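Local coordinates for putative mandelate racemase (Bordetella bronchiseptica, PDB 3OZY), which is of unknown function but, as a magnesium-binding member of the enolase superfamily, probably abstracts a proton next to the carboxylate of an acid-sugar substrate, at residues I198-N203 against A221-F226; I217-G222 against G245-I250; R140-S145 against A169-V174. All blocks are in the same frame, centred on the assembly; numbering follows the deposited sequence. Where two conformers were deposited one is given.

Contact 1: residues I198-N203 against A221-F226. With MG (magnesium ion), chain C; ACY (acetic acid), chain I.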
ATOM      1  N   ILE A 198     -15.860  17.006 -21.830  1.00  6.89           N
ATOM      2  CA  ILE A 198     -15.075  15.845 -22.207  1.00  8.14           C
ATOM      3  C   ILE A 198     -13.902  15.720 -21.251  1.00  6.85           C
ATOM      4  O   ILE A 198     -13.082  16.641 -21.126  1.00  7.98           O
ATOM      5  CB  ILE A 198     -14.578  15.939 -23.674  1.00  8.00           C
ATOM      6  CG1 ILE A 198     -15.764  16.019 -24.644  1.00  8.60           C
ATOM      7  CG2 ILE A 198     -13.702  14.746 -24.019  1.00 10.11           C
ATOM      8  CD1 ILE A 198     -15.364  16.301 -26.086  1.00  8.79           C
ATOM      9  N   LEU A 199     -13.851  14.583 -20.568  1.00  6.48           N
ATOM     10  CA  LEU A 199     -12.808  14.258 -19.599  1.00  5.69           C
ATOM     11  C   LEU A 199     -11.870  13.246 -20.241  1.00  6.82           C
ATOM     12  O   LEU A 199     -12.295  12.481 -21.103  1.00  6.94           O
ATOM     13  CB  LEU A 199     -13.444  13.618 -18.364  1.00  7.11           C
ATOM     14  CG  LEU A 199     -14.311  14.485 -17.445  1.00  6.07           C
ATOM     15  CD1 LEU A 199     -15.423  15.245 -18.163  1.00  8.13           C
ATOM     16  CD2 LEU A 199     -14.888  13.589 -16.361  1.00  8.61           C
ATOM     17  N   VAL A 200     -10.606  13.232 -19.830  1.00  7.73           N
ATOM     18  CA  VAL A 200      -9.620  12.308 -20.379  1.00  8.21           C
ATOM     19  C   VAL A 200      -8.913  11.590 -19.227  1.00  6.68           C
ATOM     20  O   VAL A 200      -8.695  12.195 -18.165  1.00  8.18           O
ATOM     21  CB  VAL A 200      -8.604  13.078 -21.251  1.00  9.94           C
ATOM     22  CG1 VAL A 200      -7.394  12.235 -21.572  1.00 15.87           C
ATOM     23  CG2 VAL A 200      -9.278  13.580 -22.535  1.00  9.83           C
ATOM     24  N   ASP A 201      -8.575  10.314 -19.421  1.00  6.64           N
ATOM     25  CA  ASP A 201      -7.989   9.490 -18.367  1.00  5.84           C
ATOM     26  C   ASP A 201      -6.913   8.601 -18.976  1.00  6.76           C
ATOM     27  O   ASP A 201      -7.218   7.751 -19.826  1.00  6.70           O
ATOM     28  CB  ASP A 201      -9.106   8.652 -17.733  1.00  6.77           C
ATOM     29  CG  ASP A 201      -8.633   7.766 -16.602  1.00  6.96           C
ATOM     30  OD1 ASP A 201      -7.413   7.622 -16.380  1.00  6.86           O
ATOM     31  OD2 ASP A 201      -9.521   7.173 -15.944  1.00  7.71           O
ATOM     32  N   ALA A 202      -5.660   8.815 -18.561  1.00  6.64           N
ATOM     33  CA  ALA A 202      -4.523   8.090 -19.118  1.00  6.76           C
ATOM     34  C   ALA A 202      -4.114   6.862 -18.302  1.00  5.97           C
ATOM     35  O   ALA A 202      -3.198   6.159 -18.697  1.00  7.18           O
ATOM     36  CB  ALA A 202      -3.320   9.022 -19.292  1.00  7.76           C
ATOM     37  N   ASN A 203      -4.766   6.605 -17.170  1.00  6.99           N
ATOM     38  CA  ASN A 203      -4.416   5.437 -16.353  1.00  6.20           C
ATOM     39  C   ASN A 203      -2.908   5.308 -16.098  1.00  6.73           C
ATOM     40  O   ASN A 203      -2.350   4.205 -16.147  1.00  6.91           O
ATOM     41  CB  ASN A 203      -4.955   4.143 -16.975  1.00  7.63           C
ATOM     42  CG  ASN A 203      -6.443   3.989 -16.790  1.00  8.18           C
ATOM     43  OD1 ASN A 203      -7.233   4.377 -17.657  1.00  8.63           O
ATOM     44  ND2 ASN A 203      -6.841   3.419 -15.659  1.00 10.30           N
ATOM     45  N   ALA A 221      -8.919  21.378 -26.986  1.00  8.19           N
ATOM     46  CA  ALA A 221     -10.238  20.734 -27.040  1.00  9.77           C
ATOM     47  C   ALA A 221     -11.142  21.119 -25.873  1.00 10.17           C
ATOM     48  O   ALA A 221     -12.272  20.642 -25.774  1.00  9.49           O
ATOM     49  CB  ALA A 221     -10.090  19.209 -27.113  1.00 11.23           C
ATOM     50  N   GLY A 222     -10.647  21.967 -24.981  1.00  8.14           N
ATOM     51  CA  GLY A 222     -11.442  22.422 -23.856  1.00  8.33           C
ATOM     52  C   GLY A 222     -11.845  21.323 -22.891  1.00  7.67           C
ATOM     53  O   GLY A 222     -12.924  21.360 -22.300  1.00  8.35           O
ATOM     54  N   CYS A 223     -10.963  20.347 -22.701  1.00  6.49           N
ATOM     55  CA  CYS A 223     -11.277  19.234 -21.804  1.00  7.07           C
ATOM     56  C   CYS A 223     -11.422  19.657 -20.346  1.00  6.98           C
ATOM     57  O   CYS A 223     -10.711  20.539 -19.859  1.00  8.08           O
ATOM     58  CB  CYS A 223     -10.231  18.130 -21.929  1.00  7.54           C
ATOM     59  SG  CYS A 223     -10.242  17.329 -23.535  1.00  9.54           S
ATOM     60  N   TYR A 224     -12.337  19.005 -19.641  1.00  6.34           N
ATOM     61  CA  TYR A 224     -12.617  19.324 -18.242  1.00  6.88           C
ATOM     62  C   TYR A 224     -11.470  18.927 -17.301  1.00  5.54           C
ATOM     63  O   TYR A 224     -11.061  19.709 -16.431  1.00  6.34           O
ATOM     64  CB  TYR A 224     -13.920  18.637 -17.818  1.00  7.55           C
ATOM     65  CG  TYR A 224     -14.448  19.083 -16.477  1.00  7.19           C
ATOM     66  CD1 TYR A 224     -15.223  20.237 -16.357  1.00  8.37           C
ATOM     67  CD2 TYR A 224     -14.192  18.345 -15.325  1.00  7.74           C
ATOM     68  CE1 TYR A 224     -15.705  20.643 -15.125  1.00  7.79           C
ATOM     69  CE2 TYR A 224     -14.672  18.748 -14.092  1.00  7.57           C
ATOM     70  CZ  TYR A 224     -15.425  19.889 -13.994  1.00  7.15           C
ATOM     71  OH  TYR A 224     -15.896  20.287 -12.759  1.00  9.97           O
ATOM     72  N   TRP A 225     -10.962  17.708 -17.457  1.00  6.04           N
ATOM     73  CA  TRP A 225      -9.840  17.249 -16.652  1.00  5.36           C
ATOM     74  C   TRP A 225      -8.991  16.220 -17.370  1.00  6.27           C
ATOM     75  O   TRP A 225      -9.428  15.638 -18.368  1.00  6.68           O
ATOM     76  CB  TRP A 225     -10.274  16.775 -15.255  1.00  6.50           C
ATOM     77  CG  TRP A 225     -10.936  15.404 -15.080  1.00  5.71           C
ATOM     78  CD1 TRP A 225     -10.608  14.204 -15.676  1.00  7.10           C
ATOM     79  CD2 TRP A 225     -11.960  15.116 -14.128  1.00  6.96           C
ATOM     80  NE1 TRP A 225     -11.419  13.195 -15.167  1.00  6.73           N
ATOM     81  CE2 TRP A 225     -12.250  13.736 -14.213  1.00  5.48           C
ATOM     82  CE3 TRP A 225     -12.676  15.903 -13.219  1.00  6.50           C
ATOM     83  CZ2 TRP A 225     -13.233  13.130 -13.418  1.00  6.16           C
ATOM     84  CZ3 TRP A 225     -13.646  15.305 -12.432  1.00  6.72           C
ATOM     85  CH2 TRP A 225     -13.919  13.935 -12.536  1.00  6.97           C
ATOM     86  N   PHE A 226      -7.774  16.046 -16.849  1.00  5.36           N
ATOM     87  CA  PHE A 226      -6.756  15.099 -17.313  1.00  5.49           C
ATOM     88  C   PHE A 226      -6.491  14.211 -16.097  1.00  5.72           C
ATOM     89  O   PHE A 226      -5.836  14.637 -15.133  1.00  6.58           O
ATOM     90  CB  PHE A 226      -5.495  15.902 -17.667  1.00  6.40           C
ATOM     91  CG  PHE A 226      -4.438  15.152 -18.446  1.00  5.45           C
ATOM     92  CD1 PHE A 226      -4.623  13.859 -18.890  1.00  6.12           C
ATOM     93  CD2 PHE A 226      -3.255  15.807 -18.766  1.00  7.08           C
ATOM     94  CE1 PHE A 226      -3.633  13.228 -19.647  1.00  8.32           C
ATOM     95  CE2 PHE A 226      -2.272  15.194 -19.507  1.00  8.34           C
ATOM     96  CZ  PHE A 226      -2.450  13.900 -19.947  1.00  8.41           C
TER
HETATM   97 MG    MG C 390      -9.570   6.504 -13.718  1.00  7.94          MG
HETATM   98  C   ACY I 396     -10.289   1.199 -15.886  1.00 11.67           C
HETATM   99  O   ACY I 396      -9.537   1.967 -16.513  1.00 12.37           O
HETATM  100  OXT ACY I 396     -11.455   0.930 -16.248  1.00 13.89           O
HETATM  101  CH3 ACY I 396      -9.782   0.538 -14.638  1.00 18.45           C
HETATM  102  O   HOH W   1     -14.960  19.697 -21.591  1.00  8.39           O
HETATM  103  O   HOH W   2      -7.376   6.390 -14.069  1.00  9.12           O
HETATM  104  O   HOH W   3      -9.315   4.198 -14.217  1.00 12.10           O
HETATM  105  O   HOH W   4     -11.885   6.003 -13.721  1.00  9.83           O

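Contact 2: residues I217-G222 against G245-I250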
ATOM      1  N   ILE A 217      -3.089  19.579 -26.318  0.50  7.36           N
ATOM      2  CA  ILE A 217      -4.240  19.086 -27.074  0.50  7.94           C
ATOM      3  C   ILE A 217      -5.511  19.218 -26.245  0.50  7.55           C
ATOM      4  O   ILE A 217      -6.538  19.713 -26.721  0.50  7.15           O
ATOM      5  CB  ILE A 217      -4.065  17.598 -27.456  0.50  7.96           C
ATOM      6  CG1 ILE A 217      -2.804  17.403 -28.306  0.50 10.25           C
ATOM      7  CG2 ILE A 217      -5.313  17.071 -28.174  0.50  8.43           C
ATOM      8  CD1 ILE A 217      -2.829  18.160 -29.613  0.50 10.81           C
ATOM      9  N   LEU A 218      -5.442  18.767 -24.994  1.00  7.30           N
ATOM     10  CA  LEU A 218      -6.610  18.795 -24.106  1.00  6.01           C
ATOM     11  C   LEU A 218      -7.096  20.228 -23.920  1.00  7.17           C
ATOM     12  O   LEU A 218      -8.298  20.501 -23.858  1.00  6.91           O
ATOM     13  CB  LEU A 218      -6.302  18.174 -22.742  1.00  6.77           C
ATOM     14  CG  LEU A 218      -5.629  16.800 -22.759  1.00  9.62           C
ATOM     15  CD1 LEU A 218      -5.584  16.260 -21.328  1.00  8.94           C
ATOM     16  CD2 LEU A 218      -6.307  15.815 -23.691  1.00 11.64           C
ATOM     17  N   ASP A 219      -6.150  21.153 -23.827  1.00  6.91           N
ATOM     18  CA  ASP A 219      -6.468  22.569 -23.683  1.00  7.09           C
ATOM     19  C   ASP A 219      -7.198  23.064 -24.943  1.00  7.16           C
ATOM     20  O   ASP A 219      -8.266  23.666 -24.858  1.00  7.97           O
ATOM     21  CB  ASP A 219      -5.146  23.311 -23.432  1.00  7.01           C
ATOM     22  CG  ASP A 219      -5.322  24.763 -23.042  1.00  9.78           C
ATOM     23  OD1 ASP A 219      -6.458  25.255 -22.936  1.00 10.99           O
ATOM     24  OD2 ASP A 219      -4.280  25.417 -22.840  1.00 10.71           O
ATOM     25  N   GLU A 220      -6.638  22.763 -26.103  1.00  7.90           N
ATOM     26  CA  GLU A 220      -7.255  23.117 -27.374  1.00  9.32           C
ATOM     27  C   GLU A 220      -8.695  22.602 -27.465  1.00  9.44           C
ATOM     28  O   GLU A 220      -9.590  23.313 -27.955  1.00 11.06           O
ATOM     29  CB  GLU A 220      -6.413  22.529 -28.509  1.00 10.38           C
ATOM     30  CG  GLU A 220      -7.001  22.656 -29.907  1.00 18.13           C
ATOM     31  CD  GLU A 220      -6.285  21.754 -30.905  1.00 33.22           C
ATOM     32  OE1 GLU A 220      -5.052  21.581 -30.780  1.00 31.49           O
ATOM     33  OE2 GLU A 220      -6.953  21.209 -31.811  1.00 39.24           O
ATOM     34  N   ALA A 221      -8.919  21.378 -26.986  1.00  8.19           N
ATOM     35  CA  ALA A 221     -10.238  20.734 -27.040  1.00  9.77           C
ATOM     36  C   ALA A 221     -11.142  21.119 -25.873  1.00 10.17           C
ATOM     37  O   ALA A 221     -12.272  20.642 -25.774  1.00  9.49           O
ATOM     38  CB  ALA A 221     -10.090  19.209 -27.113  1.00 11.23           C
ATOM     39  N   GLY A 222     -10.647  21.967 -24.981  1.00  8.14           N
ATOM     40  CA  GLY A 222     -11.442  22.422 -23.856  1.00  8.33           C
ATOM     41  C   GLY A 222     -11.845  21.323 -22.891  1.00  7.67           C
ATOM     42  O   GLY A 222     -12.924  21.360 -22.300  1.00  8.35           O
ATOM     43  N   GLY A 245      -0.779  26.255 -16.095  1.00  8.52           N
ATOM     44  CA  GLY A 245      -1.825  27.255 -15.948  1.00 10.99           C
ATOM     45  C   GLY A 245      -2.952  27.161 -16.959  1.00 10.17           C
ATOM     46  O   GLY A 245      -3.568  28.168 -17.304  1.00  9.76           O
ATOM     47  N   THR A 246      -3.245  25.959 -17.438  1.00  8.03           N
ATOM     48  CA  THR A 246      -4.345  25.805 -18.381  1.00  7.64           C
ATOM     49  C   THR A 246      -5.666  25.660 -17.638  1.00  7.53           C
ATOM     50  O   THR A 246      -5.685  25.419 -16.436  1.00  8.02           O
ATOM     51  CB  THR A 246      -4.182  24.557 -19.276  1.00  7.36           C
ATOM     52  OG1 THR A 246      -4.510  23.377 -18.531  1.00  7.28           O
ATOM     53  CG2 THR A 246      -2.769  24.453 -19.867  1.00  7.92           C
ATOM     54  N   PRO A 247      -6.784  25.817 -18.354  1.00  6.86           N
ATOM     55  CA  PRO A 247      -8.086  25.566 -17.725  1.00  7.00           C
ATOM     56  C   PRO A 247      -8.407  24.082 -17.558  1.00  7.27           C
ATOM     57  O   PRO A 247      -9.492  23.763 -17.069  1.00  8.61           O
ATOM     58  CB  PRO A 247      -9.080  26.220 -18.700  1.00  7.83           C
ATOM     59  CG  PRO A 247      -8.246  27.212 -19.485  1.00  7.96           C
ATOM     60  CD  PRO A 247      -6.918  26.531 -19.633  1.00  7.18           C
ATOM     61  N   VAL A 248      -7.494  23.199 -17.956  1.00  7.30           N
ATOM     62  CA  VAL A 248      -7.717  21.761 -17.802  1.00  6.26           C
ATOM     63  C   VAL A 248      -7.280  21.331 -16.406  1.00  6.58           C
ATOM     64  O   VAL A 248      -6.134  21.563 -16.011  1.00  7.12           O
ATOM     65  CB  VAL A 248      -6.914  20.944 -18.849  1.00  6.85           C
ATOM     66  CG1 VAL A 248      -7.226  19.457 -18.728  1.00  8.09           C
ATOM     67  CG2 VAL A 248      -7.204  21.419 -20.270  1.00  6.86           C
ATOM     68  N   ARG A 249      -8.192  20.728 -15.650  1.00  5.55           N
ATOM     69  CA  ARG A 249      -7.887  20.301 -14.287  1.00  6.44           C
ATOM     70  C   ARG A 249      -6.995  19.065 -14.286  1.00  5.98           C
ATOM     71  O   ARG A 249      -7.220  18.144 -15.076  1.00  6.75           O
ATOM     72  CB  ARG A 249      -9.186  19.979 -13.554  1.00  6.24           C
ATOM     73  CG  ARG A 249     -10.118  21.163 -13.404  1.00  6.88           C
ATOM     74  CD  ARG A 249     -11.575  20.712 -13.256  1.00  7.88           C
ATOM     75  NE  ARG A 249     -12.472  21.864 -13.185  1.00  8.04           N
ATOM     76  CZ  ARG A 249     -12.880  22.552 -14.242  1.00  7.79           C
ATOM     77  NH1 ARG A 249     -12.504  22.184 -15.459  1.00  8.54           N
ATOM     78  NH2 ARG A 249     -13.680  23.605 -14.083  1.00 10.48           N
ATOM     79  N   ILE A 250      -6.002  19.037 -13.402  1.00  5.69           N
ATOM     80  CA  ILE A 250      -5.207  17.832 -13.192  1.00  5.84           C
ATOM     81  C   ILE A 250      -5.883  16.999 -12.097  1.00  5.92           C
ATOM     82  O   ILE A 250      -6.057  17.466 -10.962  1.00  6.91           O
ATOM     83  CB  ILE A 250      -3.747  18.179 -12.831  1.00  7.40           C
ATOM     84  CG1 ILE A 250      -3.127  19.075 -13.914  1.00  6.60           C
ATOM     85  CG2 ILE A 250      -2.906  16.912 -12.613  1.00  8.41           C
ATOM     86  CD1 ILE A 250      -3.242  18.519 -15.335  1.00  8.52           C
TER

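Contact 3: residues R140-S145 against A169-V174. With ACY (acetic acid), chain I.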
ATOM      1  N   ARG A 140     -24.947  15.989 -11.296  1.00  8.23           N
ATOM      2  CA  ARG A 140     -24.526  15.822 -12.685  1.00 10.00           C
ATOM      3  C   ARG A 140     -23.552  14.655 -12.844  1.00  9.44           C
ATOM      4  O   ARG A 140     -22.517  14.601 -12.162  1.00  8.92           O
ATOM      5  CB  ARG A 140     -23.881  17.103 -13.206  1.00 10.47           C
ATOM      6  CG  ARG A 140     -23.482  17.001 -14.662  1.00 11.42           C
ATOM      7  CD  ARG A 140     -22.464  18.050 -15.012  1.00 27.76           C
ATOM      8  NE  ARG A 140     -22.402  18.271 -16.451  1.00 21.76           N
ATOM      9  CZ  ARG A 140     -21.676  19.222 -17.012  1.00 17.71           C
ATOM     10  NH1 ARG A 140     -20.955  20.030 -16.243  1.00 35.74           N
ATOM     11  NH2 ARG A 140     -21.671  19.371 -18.332  1.00 27.50           N
ATOM     12  N   ALA A 141     -23.892  13.727 -13.737  1.00  8.44           N
ATOM     13  CA  ALA A 141     -23.096  12.520 -13.962  1.00  8.18           C
ATOM     14  C   ALA A 141     -22.328  12.580 -15.275  1.00  8.19           C
ATOM     15  O   ALA A 141     -22.670  13.347 -16.189  1.00  9.08           O
ATOM     16  CB  ALA A 141     -23.987  11.279 -13.949  1.00  8.09           C
ATOM     17  N   TYR A 142     -21.286  11.770 -15.377  1.00  6.49           N
ATOM     18  CA  TYR A 142     -20.600  11.590 -16.639  1.00  7.48           C
ATOM     19  C   TYR A 142     -20.511  10.117 -16.978  1.00  6.39           C
ATOM     20  O   TYR A 142     -20.424   9.269 -16.090  1.00  7.39           O
ATOM     21  CB  TYR A 142     -19.217  12.243 -16.639  1.00  7.03           C
ATOM     22  CG  TYR A 142     -18.101  11.570 -15.848  1.00  6.87           C
ATOM     23  CD1 TYR A 142     -17.338  10.545 -16.410  1.00  7.40           C
ATOM     24  CD2 TYR A 142     -17.746  12.025 -14.576  1.00  5.96           C
ATOM     25  CE1 TYR A 142     -16.275   9.972 -15.717  1.00  6.37           C
ATOM     26  CE2 TYR A 142     -16.695  11.449 -13.870  1.00  7.14           C
ATOM     27  CZ  TYR A 142     -15.962  10.428 -14.445  1.00  6.17           C
ATOM     28  OH  TYR A 142     -14.892   9.848 -13.772  1.00  7.34           O
ATOM     29  N   ALA A 143     -20.511   9.826 -18.275  1.00  7.77           N
ATOM     30  CA  ALA A 143     -20.455   8.456 -18.763  1.00  6.81           C
ATOM     31  C   ALA A 143     -19.012   7.977 -18.744  1.00  6.84           C
ATOM     32  O   ALA A 143     -18.151   8.551 -19.416  1.00  7.69           O
ATOM     33  CB  ALA A 143     -21.029   8.378 -20.184  1.00  7.96           C
ATOM     34  N   SER A 144     -18.762   6.915 -17.985  1.00  6.82           N
ATOM     35  CA  SER A 144     -17.421   6.391 -17.802  1.00  6.81           C
ATOM     36  C   SER A 144     -17.341   4.975 -18.385  1.00  7.38           C
ATOM     37  O   SER A 144     -17.994   4.081 -17.852  1.00  7.53           O
ATOM     38  CB  SER A 144     -17.124   6.357 -16.298  1.00  8.27           C
ATOM     39  OG  SER A 144     -15.805   5.916 -16.045  1.00  7.60           O
ATOM     40  N   SER A 145     -16.591   4.732 -19.466  1.00  7.16           N
ATOM     41  CA  SER A 145     -15.868   5.695 -20.298  1.00  7.06           C
ATOM     42  C   SER A 145     -15.877   5.138 -21.718  1.00  7.52           C
ATOM     43  O   SER A 145     -16.304   4.008 -21.945  1.00  8.78           O
ATOM     44  CB  SER A 145     -14.399   5.794 -19.874  1.00  6.60           C
ATOM     45  OG  SER A 145     -14.249   6.408 -18.605  1.00  7.59           O
ATOM     46  N   ALA A 169     -21.765  14.896 -20.052  1.00  8.60           N
ATOM     47  CA  ALA A 169     -20.326  14.767 -19.856  1.00  8.09           C
ATOM     48  C   ALA A 169     -19.942  13.307 -20.046  1.00  7.27           C
ATOM     49  O   ALA A 169     -20.745  12.407 -19.784  1.00  8.00           O
ATOM     50  CB  ALA A 169     -19.943  15.228 -18.445  1.00  8.73           C
ATOM     51  N   ALA A 170     -18.715  13.061 -20.493  1.00  6.98           N
ATOM     52  CA  ALA A 170     -18.230  11.698 -20.668  1.00  6.92           C
ATOM     53  C   ALA A 170     -16.711  11.709 -20.651  1.00  7.56           C
ATOM     54  O   ALA A 170     -16.090  12.757 -20.834  1.00  7.28           O
ATOM     55  CB  ALA A 170     -18.742  11.106 -21.980  1.00  7.59           C
ATOM     56  N   LYS A 171     -16.128  10.536 -20.443  1.00  6.36           N
ATOM     57  CA  LYS A 171     -14.684  10.391 -20.309  1.00  6.43           C
ATOM     58  C   LYS A 171     -14.105   9.469 -21.380  1.00  8.23           C
ATOM     59  O   LYS A 171     -14.710   8.454 -21.738  1.00  7.99           O
ATOM     60  CB  LYS A 171     -14.351   9.867 -18.904  1.00  6.63           C
ATOM     61  CG  LYS A 171     -12.855   9.850 -18.544  1.00  6.57           C
ATOM     62  CD  LYS A 171     -12.627   9.832 -17.036  1.00  6.61           C
ATOM     63  CE  LYS A 171     -12.748   8.437 -16.459  1.00  5.23           C
ATOM     64  NZ  LYS A 171     -12.613   8.488 -14.967  1.00  6.59           N
ATOM     65  N   LEU A 172     -12.927   9.836 -21.877  1.00  6.77           N
ATOM     66  CA  LEU A 172     -12.171   9.070 -22.862  1.00  6.40           C
ATOM     67  C   LEU A 172     -10.888   8.515 -22.259  1.00  6.61           C
ATOM     68  O   LEU A 172     -10.121   9.253 -21.629  1.00  7.36           O
ATOM     69  CB  LEU A 172     -11.790   9.972 -24.039  1.00  8.35           C
ATOM     70  CG  LEU A 172     -10.888   9.337 -25.103  1.00  7.57           C
ATOM     71  CD1 LEU A 172     -11.672   8.287 -25.905  1.00  9.17           C
ATOM     72  CD2 LEU A 172     -10.308  10.407 -26.033  1.00  8.99           C
ATOM     73  N   LYS A 173     -10.646   7.224 -22.446  1.00  6.49           N
ATOM     74  CA  LYS A 173      -9.373   6.627 -22.067  1.00  7.08           C
ATOM     75  C   LYS A 173      -8.313   6.889 -23.129  1.00  6.92           C
ATOM     76  O   LYS A 173      -8.571   6.736 -24.329  1.00  8.11           O
ATOM     77  CB  LYS A 173      -9.545   5.121 -21.885  1.00  7.86           C
ATOM     78  CG  LYS A 173     -10.540   4.733 -20.815  1.00  7.76           C
ATOM     79  CD  LYS A 173     -10.002   5.095 -19.432  1.00  8.37           C
ATOM     80  CE  LYS A 173     -10.860   4.499 -18.337  1.00  9.83           C
ATOM     81  NZ  LYS A 173     -10.196   4.605 -17.004  1.00 11.04           N
ATOM     82  N   VAL A 174      -7.115   7.251 -22.685  1.00  7.01           N
ATOM     83  CA  VAL A 174      -6.008   7.564 -23.578  1.00  7.73           C
ATOM     84  C   VAL A 174      -4.718   6.959 -23.030  1.00  8.66           C
ATOM     85  O   VAL A 174      -4.704   6.340 -21.961  1.00  8.40           O
ATOM     86  CB  VAL A 174      -5.821   9.091 -23.710  1.00  7.70           C
ATOM     87  CG1 VAL A 174      -7.103   9.758 -24.225  1.00  8.85           C
ATOM     88  CG2 VAL A 174      -5.387   9.706 -22.368  1.00  7.73           C
TER
HETATM   89  C   ACY I 396     -10.289   1.199 -15.886  1.00 11.67           C
HETATM   90  O   ACY I 396      -9.537   1.967 -16.513  1.00 12.37           O
HETATM   91  OXT ACY I 396     -11.455   0.930 -16.248  1.00 13.89           O
HETATM   92  CH3 ACY I 396      -9.782   0.538 -14.638  1.00 18.45           C

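Contact 1: residues I198-N203 against A221-F226
Two backbone hydrogen bonds pair Ile198-Val200 in parallel with Cys223-Phe226. Tyr224 N donates to Ile198 O at 2.9 Å, and Val200 N donates to Trp225 O at 3.1 Å; both donors stand above the carbonyl plane they meet. A water extends the ladder at its N-terminal end, accepting from Ile198 N and also lying within hydrogen-bonding distance of Gly222 O, the carbonyl of the Schellman residue that ends the preceding helix.

The main apolar contact is a CH-pi one. Leu199 CD2 sits over one face of the indole, 3.7 Å from the centroid of the Trp225 six-membered ring, while Val200 O lies in plane at the ring's edge. The Trp225 chi1 of 77°, CG between backbone N and carbonyl carbon, brings the indole across Leu199. Leu199 CD1 reaches Tyr224 CB at 3.7 Å. On the other face of the sheet Val200 CG2 meets Cys223 SG at 4.0 Å, and Val200 CG1 runs alongside Phe226.

Metal chemistry belongs to the C-terminal end of the strand. Asp201 OD2 binds magnesium at 2.3 Å, and Glu227 and Glu254 complete the protein ligands. Asp201 OD1 accepts from Asn203 N in an Asx turn and from a metal-bound water, which fixes the carboxylate's rotation.

Strand 197-201 lies between strands 169-173 and 225-227 of the barrel, with helices 178-192 and 208-220 packed over Val200.

Contact 2: residues I217-G222 against G245-I250
Asp219 and Thr246 cross obliquely where the last turn of helix 208-220, closed by the Schellman motif at Gly222, meets the loop entering the next-but-one strand, 249-252, as outer packing of the beta-alpha barrel. With CG anti to its backbone N (chi1 -171°), Asp219 extends its carboxylate across the loop: OD2 comes to the methyl of Thr246, 3.5 Å from CG2, and OD1 lies 3.6 Å from Pro247 CD. Thr246 presents that methyl because its OG1 is turned back, between backbone N and carbonyl carbon (chi1 76°), to accept from Val248 N at 3.0 Å. Within this ST turn, Val248 CB is directed toward the helix.

Val248 meets helix backbone more than side chain. Its CG2 branch, anti to the carbonyl carbon, rests 3.7 Å from Asp219 CA and touches Leu218 CB more distantly, at 4.2 Å. Leu218 also packs on Phe226, as does Val248.

No hydrogen bond spans the two segments. The buried half, Val248 with Leu218, is purely apolar, whereas the partly exposed Asp219 carboxylate meets carbon atoms of Thr246 and Pro247. The chemistry therefore implies joining by shape and van der Waals contact, the hydroxyl of Thr246 being used within its own turn.

Contact 3: residues R140-S145 against A169-V174
Salt bridges to Glu227 and Glu329 hold the ammonium of Lys171, which probably keeps it charged. Lys171 NZ also donates to Tyr142 OH at 2.9 Å, the one side-chain hydrogen bond between strands 140-145 and 169-173. The lysine starts out extended, CG anti to backbone N, then bends at chi3 (82°) so that its tip turns to the phenol. Ser144 OG bonds to Glu329 as well. Lys173, bent at chi2 (-69°), donates from NZ to O of a bound acetic acid molecule, probably from the crystallisation liquor, at 2.8 Å, and also bonds to the metal ligand Asp201 and to Asn203. Lys171-Leu172-Lys173 fits the Lys-X-Lys motif ending the second barrel strand in mandelate-racemase-type enzymes, whose second lysine is probably an acid/base.

The backbone pairing is parallel: Ala143 N donates to Ala169 O at 3.0 Å, and Lys171 N to Ala143 O at 3.0 Å, nearly along the C=O axis.

Tyr142 crosses Lys171 obliquely, CE1 lying 3.7 Å from Lys171 CB, and Tyr142 CB meets Ala169 CB at 3.6 Å. Ser145, preceded by a cis peptide, sets its OG 3.3 Å from Lys171 CE. On the opposite face Ala143 CB and Ala170 CB touch at 4.0 Å.

Those alanines face helix 152-164 through Trp162 and Leu159, while Tyr142 and Lys171 face the barrel interior near the magnesium. Strand 328-331 flanks 139-146, and strand 197-201 flanks 169-173.

Overall arrangement
From the N terminus, contact 3 comes first: it closes the beta-alpha-beta unit of strand 139-146, helix 152-164 and strand 169-173. Contact 1 follows in series, closing the unit of strand 197-201, helix 208-220 and strand 225-227. Contact 2 overlaps contact 1 along the chain, starting within its loop, sharing Ala221 and Gly222, and ending beyond it. Contacts 1 and 3 are strand pairs of one curved sheet, which contact 2 reaches at strand 249-252. Contacts 1 and 3 join through neighbouring strands 197-201 and 169-173 beside the magnesium and acetic acid; contacts 1 and 2 join through strands 225-227 and 249-252. Contacts 2 and 3 do not touch, their centres being about 16 Å apart.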